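Local coordinates for dipicolinate synthase, B chain (Bacillus cereus, PDB 3MCU), which probably acts together with the DpaA subunit in oxidising dihydrodipicolinate to dipicolinate, with NADP as the electron acceptor, during sporulation, at the interface of chains A and B. Residues are numbered along the deposited sequence; one frame, centred on the assembly and turned at random. Chains: chain A/B, Dipicolinate synthase, B chain.

The interface of chains A and B. Residues chain A 95-96, 99-100; chain B 104-107.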
ATOM      1  N   GLY A  95       6.196  14.226  11.349  1.00 27.10           N
ATOM      2  CA  GLY A  95       5.990  12.902  10.796  1.00 24.08           C
ATOM      3  C   GLY A  95       4.541  12.472  10.955  1.00 26.31           C
ATOM      4  O   GLY A  95       3.981  11.831  10.063  1.00 26.23           O
ATOM      5  N   ASN A  96       3.932  12.837  12.082  1.00 27.41           N
ATOM      6  CA  ASN A  96       2.539  12.485  12.377  1.00 26.92           C
ATOM      7  C   ASN A  96       1.583  13.087  11.357  1.00 27.95           C
ATOM      8  O   ASN A  96       0.759  12.386  10.758  1.00 25.75           O
ATOM      9  CB  ASN A  96       2.153  12.956  13.779  1.00 28.41           C
ATOM     10  CG  ASN A  96       0.726  12.587  14.158  1.00 32.72           C
ATOM     11  OD1 ASN A  96       0.390  11.411  14.299  1.00 36.14           O
ATOM     12  ND2 ASN A  96      -0.106  13.586  14.356  1.00 30.72           N
ATOM     13  N   SER A  99       2.071  11.684   7.798  1.00 23.56           N
ATOM     14  CA  SER A  99       1.397  10.404   7.669  1.00 23.70           C
ATOM     15  C   SER A  99      -0.118  10.564   7.473  1.00 21.94           C
ATOM     16  O   SER A  99      -0.691   9.981   6.558  1.00 21.50           O
ATOM     17  CB  SER A  99       1.686   9.522   8.887  1.00 26.63           C
ATOM     18  OG  SER A  99       0.751   8.459   8.980  1.00 29.33           O
ATOM     19  N   LYS A 100      -0.766  11.334   8.339  1.00 23.72           N
ATOM     20  CA  LYS A 100      -2.207  11.581   8.203  1.00 26.00           C
ATOM     21  C   LYS A 100      -2.534  12.217   6.845  1.00 24.33           C
ATOM     22  O   LYS A 100      -3.535  11.873   6.209  1.00 22.31           O
ATOM     23  CB  LYS A 100      -2.741  12.455   9.340  1.00 25.48           C
ATOM     24  CG  LYS A 100      -2.685  11.825  10.714  1.00 31.31           C
ATOM     25  CD  LYS A 100      -3.495  12.617  11.750  1.00 34.16           C
ATOM     26  CE  LYS A 100      -2.840  13.953  12.103  1.00 38.49           C
ATOM     27  NZ  LYS A 100      -3.699  14.841  12.984  1.00 39.63           N
TER
ATOM     28  N   ALA B 104       3.151   5.122  10.960  1.00 24.01           N
ATOM     29  CA  ALA B 104       4.075   6.145  11.458  1.00 26.98           C
ATOM     30  C   ALA B 104       3.347   7.393  11.979  1.00 30.47           C
ATOM     31  O   ALA B 104       3.778   8.533  11.752  1.00 29.32           O
ATOM     32  CB  ALA B 104       5.090   6.521  10.390  1.00 27.04           C
HETATM   33  N   MSE B 105       2.236   7.161  12.674  1.00 30.57           N
HETATM   34  CA  MSE B 105       1.564   8.189  13.455  1.00 29.34           C
HETATM   35  C   MSE B 105       2.116   8.153  14.871  1.00 32.57           C
HETATM   36  O   MSE B 105       2.697   7.141  15.292  1.00 30.42           O
HETATM   37  CB  MSE B 105       0.064   7.934  13.471  1.00 28.55           C
HETATM   38  CG  MSE B 105      -0.514   7.922  12.073  1.00 32.50           C
HETATM   39 SE   MSE B 105      -2.461   7.894  11.945  1.00 45.18          SE
HETATM   40  CE  MSE B 105      -2.935   8.924  13.544  1.00 37.01           C
ATOM     41  N   THR B 106       1.948   9.252  15.601  1.00 30.33           N
ATOM     42  CA  THR B 106       2.529   9.362  16.926  1.00 32.75           C
ATOM     43  C   THR B 106       1.639  10.153  17.859  1.00 35.83           C
ATOM     44  O   THR B 106       2.127  10.882  18.720  1.00 38.14           O
ATOM     45  CB  THR B 106       3.894  10.043  16.873  1.00 34.75           C
ATOM     46  OG1 THR B 106       3.746  11.380  16.351  1.00 36.20           O
ATOM     47  CG2 THR B 106       4.837   9.244  15.994  1.00 30.85           C
ATOM     48  N   ASP B 107       0.329  10.000  17.701  1.00 35.27           N
ATOM     49  CA  ASP B 107      -0.620  10.775  18.498  1.00 36.76           C
ATOM     50  C   ASP B 107      -0.894  10.172  19.885  1.00 38.71           C
ATOM     51  O   ASP B 107      -1.949  10.416  20.472  1.00 39.91           O
ATOM     52  CB  ASP B 107      -1.927  10.992  17.725  1.00 37.48           C
ATOM     53  CG  ASP B 107      -2.647   9.685  17.397  1.00 40.85           C
ATOM     54  OD1 ASP B 107      -2.130   8.589  17.734  1.00 39.28           O
ATOM     55  OD2 ASP B 107      -3.750   9.757  16.806  1.00 46.75           O
TER
HETATM   56  O   HOH W   1       5.566  12.972  14.720  1.00 28.42           O
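A:Asn96 reaches across to the backbone of B:Thr106 in this contact between two copies of a flavoprotein-family subunit. The first turns of helix 95-102 of chain A pack against a loop of chain B, residues 104 to 107. The side-chain carbonyl OD1 of A:Asn96 accepts a hydrogen bond from the backbone N of B:Thr106 at 3.0 Å. The bond is nearly straight, 173° at the hydrogen, but the donor lies tilted 31° from the carbonyl plane. CG of A:Asn96 stands anti to its backbone N (chi1 -179°), which carries the amide out from the helix to the loop.

The side chains of A:Asn96 and B:Thr106 run alongside each other, pointing opposite ways. The threonine hydroxyl OG1 comes beside CB of A:Asn96, at 3.4 Å. A water joins the same two residues a second time. It lies 2.9 Å from OG1 of B:Thr106 and 3.1 Å from the backbone N of A:Asn96.

Selenomethionine B:Met105 lies along the helix, over A:Ser99 and A:Lys100. Its CG packs against the hydroxyl OG of A:Ser99 at 3.4 Å. Its tip meets the stem of A:Lys100 at about a right angle, with CE 4.1 Å from CG of the lysine. The contact with the lysine is a loose van der Waals one. The backbone O of B:Ala104 rests 3.7 Å from CB of A:Ser99.

Farther out, NZ of A:Lys100 and carboxylate OD2 of B:Asp107 are 6.4 Å apart. They form no salt bridge, though their opposite charges may attract weakly. The deposited assembly holds six copies, and this pairing may not be the biological one.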